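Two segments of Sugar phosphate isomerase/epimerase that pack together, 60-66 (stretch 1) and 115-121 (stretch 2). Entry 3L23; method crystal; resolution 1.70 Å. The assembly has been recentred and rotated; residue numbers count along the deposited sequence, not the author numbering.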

# COMPACT_ATOMS: atom_id res chain seq x y z
N PRO A 60 1.28 15.58 -14.94
CA PRO A 60 1.98 16.40 -13.94
C PRO A 60 1.21 16.40 -12.63
O PRO A 60 -0.02 16.57 -12.63
CB PRO A 60 2.03 17.77 -14.59
CG PRO A 60 2.10 17.47 -16.03
CD PRO A 60 1.13 16.32 -16.21
N MSE A 61 1.92 16.13 -11.53
CA MSE A 61 1.26 15.74 -10.30
C MSE A 61 0.27 16.79 -9.76
O MSE A 61 -0.78 16.44 -9.25
CB MSE A 61 2.29 15.34 -9.23
CG MSE A 61 3.09 16.49 -8.70
SE MSE A 61 4.44 15.91 -7.46
CE MSE A 61 4.90 17.67 -6.76
N MSE A 62 0.62 18.07 -9.86
CA MSE A 62 -0.28 19.09 -9.35
C MSE A 62 -1.54 19.21 -10.22
O MSE A 62 -2.61 19.57 -9.73
CB MSE A 62 0.46 20.42 -9.21
CG MSE A 62 1.68 20.36 -8.26
SE MSE A 62 1.32 19.69 -6.49
CE MSE A 62 0.21 21.11 -5.92
N ASP A 63 -1.42 18.93 -11.52
CA ASP A 63 -2.60 18.89 -12.40
C ASP A 63 -3.53 17.72 -12.08
O ASP A 63 -4.75 17.83 -12.15
CB ASP A 63 -2.17 18.82 -13.87
CG ASP A 63 -1.41 20.05 -14.33
OD1 ASP A 63 -1.61 21.14 -13.76
OD2 ASP A 63 -0.62 19.94 -15.29
N PHE A 64 -2.95 16.56 -11.76
CA PHE A 64 -3.72 15.42 -11.30
C PHE A 64 -4.44 15.75 -9.98
O PHE A 64 -5.63 15.51 -9.84
CB PHE A 64 -2.82 14.19 -11.10
CG PHE A 64 -3.57 12.94 -10.74
CD1 PHE A 64 -3.91 12.66 -9.43
CD2 PHE A 64 -3.92 12.01 -11.71
CE1 PHE A 64 -4.59 11.51 -9.09
CE2 PHE A 64 -4.59 10.85 -11.38
CZ PHE A 64 -4.95 10.61 -10.07
N LYS A 65 -3.71 16.34 -9.05
CA LYS A 65 -4.30 16.77 -7.78
C LYS A 65 -5.51 17.68 -7.99
O LYS A 65 -6.55 17.46 -7.39
CB LYS A 65 -3.24 17.46 -6.92
CG LYS A 65 -3.73 17.88 -5.53
CD LYS A 65 -2.59 18.58 -4.79
CE LYS A 65 -2.95 18.94 -3.33
NZ LYS A 65 -3.88 20.08 -3.27
N LYS A 66 -5.37 18.69 -8.84
CA LYS A 66 -6.47 19.60 -9.12
C LYS A 66 -7.65 18.85 -9.72
O LYS A 66 -8.79 19.10 -9.33
CB LYS A 66 -6.05 20.80 -10.00
CG LYS A 66 -7.28 21.70 -10.37
CD LYS A 66 -7.05 23.09 -10.76
CE LYS A 66 -8.42 23.81 -11.04
NZ LYS A 66 -9.44 23.67 -9.91
N ALA A 115 9.55 15.09 -0.57
CA ALA A 115 9.39 16.51 -0.86
C ALA A 115 8.21 16.73 -1.80
O ALA A 115 7.38 17.61 -1.54
CB ALA A 115 10.68 17.11 -1.45
N ASP A 116 8.10 15.91 -2.85
CA ASP A 116 6.98 15.97 -3.79
C ASP A 116 5.66 15.66 -3.11
O ASP A 116 4.67 16.33 -3.36
CB ASP A 116 7.19 15.02 -4.99
CG ASP A 116 8.03 15.65 -6.13
OD1 ASP A 116 8.36 16.86 -6.07
OD2 ASP A 116 8.34 14.93 -7.11
N HIS A 117 5.64 14.64 -2.27
CA HIS A 117 4.38 14.25 -1.61
C HIS A 117 3.95 15.24 -0.53
O HIS A 117 2.74 15.35 -0.29
CB HIS A 117 4.46 12.82 -1.11
CG HIS A 117 4.36 11.83 -2.22
ND1 HIS A 117 5.42 11.53 -3.05
CD2 HIS A 117 3.31 11.11 -2.68
CE1 HIS A 117 5.04 10.66 -3.96
NE2 HIS A 117 3.76 10.39 -3.77
N ALA A 118 4.89 15.98 0.06
CA ALA A 118 4.56 17.07 0.96
C ALA A 118 3.83 18.15 0.14
O ALA A 118 2.82 18.69 0.57
CB ALA A 118 5.80 17.65 1.64
N LYS A 119 4.33 18.45 -1.05
CA LYS A 119 3.66 19.42 -1.91
C LYS A 119 2.28 18.94 -2.32
O LYS A 119 1.37 19.77 -2.50
CB LYS A 119 4.49 19.74 -3.14
CG LYS A 119 5.75 20.51 -2.83
N LEU A 120 2.11 17.63 -2.48
CA LEU A 120 0.80 17.05 -2.80
C LEU A 120 -0.17 17.02 -1.59
O LEU A 120 -1.36 16.74 -1.77
CB LEU A 120 0.94 15.63 -3.36
CG LEU A 120 1.44 15.39 -4.77
CD1 LEU A 120 1.74 13.89 -5.02
CD2 LEU A 120 0.42 15.95 -5.79
N GLY A 121 0.33 17.29 -0.38
CA GLY A 121 -0.50 17.25 0.83
C GLY A 121 -0.91 15.85 1.26
O GLY A 121 -1.89 15.66 1.98

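No hydrogen bond joins the two segments among the atoms modelled, and the contact is built instead around a single leucine methyl group, CD2 of Leu120, which is approached by three residues of the facing helix. Two of these are selenomethionines, Met61 and Met62, and the third is Lys65, one turn after Met61. The CA-to-CB bond of Leu120 points sideways, but its m,t rotamer brings the end of the side chain nearer to the other segment. There CD2 lies 3.7 Å from Met61 O, 4.0 Å from Met61 CB, 3.9 Å from Met62 SE and 4.1 Å from Lys65 CB. The carbonyl of Met61 is already engaged within its own helix, where it accepts a bond from Lys65 N (N to O, 2.9 Å), so the methyl rests against backbone whose polar demand is met.

The two helices run in roughly the same direction, at 30° to one another, and their axes come no closer than 11.3 Å. Side chains must therefore bridge most of the gap, and Met61 does so by extension. With chi1 at 70° (p) and chi2 and chi3 both t, it reaches across to the second helix, where its CE is 3.6 Å from Asp116 OD1 and 4.2 Å from Lys119 CB. The other carboxylate oxygen of Asp116, OD2, is hydrogen-bonded elsewhere in the structure. Met61 and Leu120 are both buried, and each has about 90 Å² covered by the opposing segment, the two largest shares in a contact of 313 Å².

Met62 adopts the contrasting shape. Its three chi angles are all m, so the side chain is curled and more compact than that of Met61; CA to CB points sideways, yet the end comes nearer, placing Met62 CE 3.9 Å from Lys119 O. Lys119 is modelled only as far as CG, which leaves the contacts of its outer side chain undefined.

Lys65 extends towards the backbone of Leu120 with chi1 to chi3 all t and chi4 at -74° (m). Its CE comes within 3.1 Å of Leu120 O, a close approach of a methylene to a carbonyl oxygen, while its NZ finds its hydrogen bond elsewhere in the structure. Beyond Leu120 the chain turns through a Schellman motif at Gly121, whose phi of 72° is a conformation that favours glycine. Gly121 N bonds back to Ala118 O at 3.0 Å, and the residue itself contributes almost nothing to the buried surface.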